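Long-range contacts in AtxE2 (Asticcacaulis excentricus, PDB 5TXE), which hydrolyses the isopeptide bond of the lasso peptides astexin-2 and astexin-3, recognising their threaded shape and converting them to linear peptides: residues A280-L284 / C301-M307; E489-W493 / F585-T589. The protein carries 1 engineered substitution. All blocks are in the same frame, centred on the assembly; numbering follows the deposited sequence.

Interaction 1: residues A280-L284 / C301-M307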
loop_
_atom_site.group_PDB
_atom_site.type_symbol
_atom_site.label_atom_id
_atom_site.label_comp_id
_atom_site.label_asym_id
_atom_site.label_seq_id
_atom_site.Cartn_x
_atom_site.Cartn_y
_atom_site.Cartn_z
ATOM N N ALA A 280 -20.009 -1.666 13.143
ATOM C CA ALA A 280 -20.163 -1.232 14.513
ATOM C C ALA A 280 -18.775 -0.978 15.074
ATOM O O ALA A 280 -17.829 -1.748 14.869
ATOM C CB ALA A 280 -20.888 -2.274 15.356
ATOM N N PRO A 281 -18.649 0.116 15.789
ATOM C CA PRO A 281 -17.386 0.450 16.433
ATOM C C PRO A 281 -16.986 -0.577 17.500
ATOM O O PRO A 281 -17.841 -1.192 18.133
ATOM C CB PRO A 281 -17.661 1.826 17.048
ATOM C CG PRO A 281 -19.128 1.843 17.273
ATOM C CD PRO A 281 -19.761 0.985 16.212
ATOM N N THR A 282 -15.687 -0.796 17.654
ATOM C CA THR A 282 -15.193 -1.674 18.684
ATOM C C THR A 282 -14.932 -0.814 19.868
ATOM O O THR A 282 -14.732 0.410 19.727
ATOM C CB THR A 282 -13.869 -2.360 18.287
ATOM O OG1 THR A 282 -12.798 -1.401 18.275
ATOM C CG2 THR A 282 -14.007 -3.002 16.946
ATOM N N THR A 283 -14.927 -1.475 21.025
ATOM C CA THR A 283 -14.724 -0.848 22.303
ATOM C C THR A 283 -13.724 -1.712 23.080
ATOM O O THR A 283 -13.837 -2.930 23.073
ATOM C CB THR A 283 -16.049 -0.796 23.127
ATOM O OG1 THR A 283 -17.055 -0.061 22.413
ATOM C CG2 THR A 283 -15.823 -0.112 24.422
ATOM N N LEU A 284 -12.810 -1.058 23.782
ATOM C CA LEU A 284 -11.955 -1.697 24.742
ATOM C C LEU A 284 -12.727 -2.395 25.875
ATOM O O LEU A 284 -13.608 -1.779 26.497
ATOM C CB LEU A 284 -11.120 -0.653 25.406
ATOM C CG LEU A 284 -10.067 -1.203 26.355
ATOM C CD1 LEU A 284 -9.044 -2.021 25.602
ATOM C CD2 LEU A 284 -9.392 -0.041 27.038
ATOM N N CYS A 301 -11.975 5.017 23.621
ATOM C CA CYS A 301 -11.708 3.561 23.672
ATOM C C CYS A 301 -12.231 2.938 22.415
ATOM O O CYS A 301 -12.188 1.720 22.273
ATOM C CB CYS A 301 -12.445 2.899 24.898
ATOM S SG CYS A 301 -11.664 3.140 26.543
ATOM N N GLN A 302 -12.779 3.747 21.505
ATOM C CA GLN A 302 -13.382 3.206 20.262
ATOM C C GLN A 302 -12.412 3.090 19.121
ATOM O O GLN A 302 -11.629 4.007 18.859
ATOM C CB GLN A 302 -14.555 4.064 19.779
ATOM C CG GLN A 302 -15.654 4.238 20.824
ATOM C CD GLN A 302 -17.021 4.183 20.227
ATOM O OE1 GLN A 302 -17.379 4.942 19.296
ATOM N NE2 GLN A 302 -17.793 3.255 20.730
ATOM N N ASN A 303 -12.505 1.960 18.440
ATOM C CA ASN A 303 -11.773 1.669 17.220
ATOM C C ASN A 303 -10.253 1.738 17.378
ATOM O O ASN A 303 -9.525 2.250 16.554
ATOM C CB ASN A 303 -12.316 2.537 16.099
ATOM C CG ASN A 303 -13.719 2.108 15.693
ATOM O OD1 ASN A 303 -14.010 0.911 15.505
ATOM N ND2 ASN A 303 -14.613 3.068 15.639
ATOM N N ILE A 304 -9.782 1.127 18.448
ATOM C CA ILE A 304 -8.365 1.019 18.716
ATOM C C ILE A 304 -7.714 0.230 17.597
ATOM O O ILE A 304 -8.258 -0.752 17.118
ATOM C CB ILE A 304 -8.134 0.353 20.101
ATOM C CG1 ILE A 304 -8.570 1.358 21.172
ATOM C CG2 ILE A 304 -6.676 -0.075 20.312
ATOM C CD1 ILE A 304 -8.700 0.790 22.571
ATOM N N THR A 305 -6.524 0.641 17.201
ATOM C CA THR A 305 -5.759 -0.113 16.175
ATOM C C THR A 305 -4.534 -0.863 16.707
ATOM O O THR A 305 -3.965 -1.686 16.022
ATOM C CB THR A 305 -5.336 0.817 15.050
ATOM O OG1 THR A 305 -4.724 1.972 15.629
ATOM C CG2 THR A 305 -6.563 1.232 14.240
ATOM N N ARG A 306 -4.120 -0.554 17.919
ATOM C CA ARG A 306 -2.958 -1.190 18.479
ATOM C C ARG A 306 -2.944 -0.924 19.970
ATOM O O ARG A 306 -3.126 0.212 20.385
ATOM C CB ARG A 306 -1.667 -0.595 17.864
ATOM C CG ARG A 306 -0.634 -1.624 17.461
ATOM C CD ARG A 306 -0.205 -2.515 18.612
ATOM N NE ARG A 306 0.938 -3.352 18.262
ATOM C CZ ARG A 306 1.452 -4.319 19.045
ATOM N NH1 ARG A 306 0.944 -4.591 20.256
ATOM N NH2 ARG A 306 2.509 -5.029 18.624
ATOM N N MET A 307 -2.653 -1.944 20.771
ATOM C CA MET A 307 -2.444 -1.710 22.222
ATOM C C MET A 307 -1.195 -2.418 22.804
ATOM O O MET A 307 -0.738 -3.415 22.274
ATOM C CB MET A 307 -3.690 -2.166 22.948
ATOM C CG MET A 307 -3.874 -3.671 22.982
ATOM S SD MET A 307 -5.272 -4.197 23.998
ATOM C CE MET A 307 -6.661 -3.472 23.142
HETATM O O HOH W 1 -11.607 -0.438 20.206
HETATM O O HOH W 2 -10.693 -2.109 16.893
#

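Interaction 2: residues E489-W493 / F585-T589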
loop_
_atom_site.group_PDB
_atom_site.type_symbol
_atom_site.label_atom_id
_atom_site.label_comp_id
_atom_site.label_asym_id
_atom_site.label_seq_id
_atom_site.Cartn_x
_atom_site.Cartn_y
_atom_site.Cartn_z
ATOM N N GLU A 489 -22.077 -1.254 -2.281
ATOM C CA GLU A 489 -21.322 -0.096 -2.862
ATOM C C GLU A 489 -21.306 -0.049 -4.412
ATOM O O GLU A 489 -21.312 1.039 -5.009
ATOM C CB GLU A 489 -19.880 -0.081 -2.360
ATOM C CG GLU A 489 -19.786 0.109 -0.856
ATOM C CD GLU A 489 -18.404 -0.154 -0.276
ATOM O OE1 GLU A 489 -17.594 -0.872 -0.895
ATOM O OE2 GLU A 489 -18.150 0.320 0.842
ATOM N N TYR A 490 -21.303 -1.225 -5.038
ATOM C CA TYR A 490 -21.261 -1.308 -6.496
ATOM C C TYR A 490 -22.619 -1.279 -7.095
ATOM O O TYR A 490 -22.754 -1.077 -8.280
ATOM C CB TYR A 490 -20.519 -2.563 -6.967
ATOM C CG TYR A 490 -19.009 -2.390 -6.942
ATOM C CD1 TYR A 490 -18.333 -1.817 -8.024
ATOM C CD2 TYR A 490 -18.270 -2.754 -5.845
ATOM C CE1 TYR A 490 -16.954 -1.645 -8.016
ATOM C CE2 TYR A 490 -16.893 -2.591 -5.824
ATOM C CZ TYR A 490 -16.232 -2.040 -6.912
ATOM O OH TYR A 490 -14.865 -1.876 -6.868
ATOM N N SER A 491 -23.650 -1.492 -6.291
ATOM C CA SER A 491 -24.985 -1.491 -6.824
ATOM C C SER A 491 -25.231 -0.148 -7.453
ATOM O O SER A 491 -25.187 0.898 -6.780
ATOM C CB SER A 491 -26.011 -1.718 -5.720
ATOM O OG SER A 491 -27.264 -1.390 -6.245
ATOM N N ASN A 492 -25.453 -0.148 -8.760
ATOM C CA ASN A 492 -25.692 1.110 -9.492
ATOM C C ASN A 492 -24.537 2.105 -9.379
ATOM O O ASN A 492 -24.722 3.336 -9.501
ATOM C CB ASN A 492 -27.024 1.733 -9.032
ATOM C CG ASN A 492 -28.210 0.897 -9.479
ATOM O OD1 ASN A 492 -28.365 0.621 -10.664
ATOM N ND2 ASN A 492 -28.992 0.405 -8.516
ATOM N N TRP A 493 -23.354 1.559 -9.092
ATOM C CA TRP A 493 -22.184 2.363 -8.895
ATOM C C TRP A 493 -22.384 3.481 -7.849
ATOM O O TRP A 493 -21.821 4.549 -7.955
ATOM C CB TRP A 493 -21.766 2.971 -10.232
ATOM C CG TRP A 493 -21.324 1.918 -11.265
ATOM C CD1 TRP A 493 -22.056 1.416 -12.319
ATOM C CD2 TRP A 493 -20.058 1.260 -11.317
ATOM N NE1 TRP A 493 -21.302 0.521 -13.027
ATOM C CE2 TRP A 493 -20.083 0.396 -12.416
ATOM C CE3 TRP A 493 -18.904 1.343 -10.552
ATOM C CZ2 TRP A 493 -19.003 -0.373 -12.758
ATOM C CZ3 TRP A 493 -17.825 0.562 -10.890
ATOM C CH2 TRP A 493 -17.883 -0.271 -11.987
ATOM N N PHE A 585 -24.639 -2.712 -16.349
ATOM C CA PHE A 585 -23.638 -2.418 -15.329
ATOM C C PHE A 585 -22.404 -1.769 -15.946
ATOM O O PHE A 585 -21.940 -0.801 -15.459
ATOM C CB PHE A 585 -23.334 -3.714 -14.602
ATOM C CG PHE A 585 -22.270 -3.596 -13.582
ATOM C CD1 PHE A 585 -22.537 -3.039 -12.339
ATOM C CD2 PHE A 585 -20.978 -4.057 -13.861
ATOM C CE1 PHE A 585 -21.528 -2.921 -11.391
ATOM C CE2 PHE A 585 -19.969 -3.946 -12.923
ATOM C CZ PHE A 585 -20.232 -3.365 -11.699
ATOM N N TRP A 586 -21.958 -2.240 -17.092
ATOM C CA TRP A 586 -20.734 -1.769 -17.722
ATOM C C TRP A 586 -20.858 -0.437 -18.468
ATOM O O TRP A 586 -19.858 0.208 -18.780
ATOM C CB TRP A 586 -20.225 -2.897 -18.648
ATOM C CG TRP A 586 -19.880 -4.173 -17.872
ATOM C CD1 TRP A 586 -20.504 -5.415 -17.947
ATOM C CD2 TRP A 586 -18.869 -4.291 -16.868
ATOM N NE1 TRP A 586 -19.927 -6.277 -17.034
ATOM C CE2 TRP A 586 -18.912 -5.621 -16.380
ATOM C CE3 TRP A 586 -17.932 -3.409 -16.349
ATOM C CZ2 TRP A 586 -18.053 -6.070 -15.394
ATOM C CZ3 TRP A 586 -17.074 -3.843 -15.378
ATOM C CH2 TRP A 586 -17.143 -5.172 -14.894
ATOM N N ALA A 587 -22.068 0.014 -18.758
ATOM C CA ALA A 587 -22.253 1.262 -19.514
ATOM C C ALA A 587 -21.688 2.483 -18.824
ATOM O O ALA A 587 -21.313 3.473 -19.476
ATOM C CB ALA A 587 -23.739 1.481 -19.738
ATOM N N ALA A 588 -21.577 2.425 -17.504
ATOM C CA ALA A 588 -21.025 3.567 -16.772
ATOM C C ALA A 588 -19.522 3.655 -16.811
ATOM O O ALA A 588 -18.974 4.684 -16.413
ATOM C CB ALA A 588 -21.459 3.454 -15.320
ATOM N N THR A 589 -18.838 2.569 -17.215
ATOM C CA THR A 589 -17.360 2.540 -17.152
ATOM C C THR A 589 -16.596 1.982 -18.373
ATOM O O THR A 589 -15.428 2.269 -18.487
ATOM C CB THR A 589 -16.842 1.703 -15.969
ATOM O OG1 THR A 589 -17.312 0.353 -16.103
ATOM C CG2 THR A 589 -17.293 2.268 -14.627
#

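Interaction 1: residues A280-L284 / C301-M307
Three direct hydrogen bonds and two waters link the polar groups of the two segments. Thr283 and Gln302 form a single antiparallel bridge with CA atoms 4.7 Å apart. It is a non-hydrogen-bonded pair, since the bonds come from its neighbours: Asn303 N gives to Thr282 O at 3.0 Å, and Leu284 N to Cys301 O at 3.2 Å. Between them, Gln302 CA lies 3.2 Å from Thr282 O, a CA-H...O contact, while Gln302 O is taken by Arg320. Asn303, whose phi/psi of 59/46 is left-handed, also serves segment 280-284 through its side chain, OD1 accepting from Thr282 N at 3.2 Å.

Beyond this bridge water replaces direct pairing. Water 1 accepts from Ile304 N (3.0 Å to its O), donates to Cys301 O at 3.0 Å and is bonded to Thr282 OG1 at 2.5 Å. Water 2 joins the same OG1, at 2.6 Å, to Ile304 O at 2.8 Å. Apolar contacts begin at Leu284, whose CB is 4.0 Å from Ile304 CD1 and whose CD1 is 3.7 Å from Met307 CE.

The fold is consistent with the beta-propeller of the prolyl oligopeptidase family, and the contact joins consecutive four-stranded blades: strand 283-288 bonds to Ser271 through Thr283, Cys301 is tied by disulfide to Cys296, and Ile304 and Met307 pack on Phe318 of strand 315-322.

Interaction 2: residues E489-W493 / F585-T589
Within the alpha/beta-hydrolase domain, Trp493 joins the junction of two helices to a loop 92 residues further on. It occupies the N-cap position of helix 494-512, just after helix 482-490 ends. Of the residues in this contact it loses the most surface, 117 Å² of its area being covered by segment 585-589; Phe585 follows with 75 Å² and Thr589 with 30 Å².

The indole is sandwiched. On one face lies Phe585 in an offset stack: the centroids of its ring and the five-membered ring of Trp493 are 4.6 Å apart, the planes are inclined by only 17°, and Trp493 CZ2 comes to 3.4 Å from Phe585 CZ. The opposite face receives the methyl of Thr589, a CH-pi contact in which CG2 sits 3.9 Å from the centroid of the six-membered ring and 20° off its normal. The hydroxyl of Thr589 is engaged outside the pair, bonded to Thr553 O. Ala588 adds CB at 3.7 Å from Trp493 CD1.

Behind the loop, Ala588 and Thr589 rest on Phe535 of helix 528-539, the helix that follows the nucleophile position, here the engineered Ala527. Tyr490 O lies 3.8 Å from Phe585 CE1, at the ring edge, and Tyr490 CD1 4.4 Å from Phe585 CZ; the Tyr490 side chain is about 10 Å from those of Ala527 and Tyr438.

With both faces covered, the remaining polar group lies at the edge: Trp493 NE1 donates to Phe585 O at 2.8 Å, with an almost straight N-H...O angle of 173°.

The two contacts hold different elements of different domains: interaction 1 two four-stranded sheets, probably consecutive propeller blades, interaction 2 a helix junction and a loop of the hydrolase domain. Their centres are 33 Å apart and their nearest atoms about 13 Å. Both are largely buried, although interaction 1 reaches the surface at Pro281 and Asn303, whereas none of interaction 2's touching residues is exposed. Interaction 1 buries more area, 418 against 271 Å², and relies on backbone pairing and bound water; interaction 2 has one direct hydrogen bond and otherwise depends on ring faces. Interaction 1 is remote from the active site, whereas in interaction 2 the side chain of Tyr490 is about 10 Å from that of Ala527.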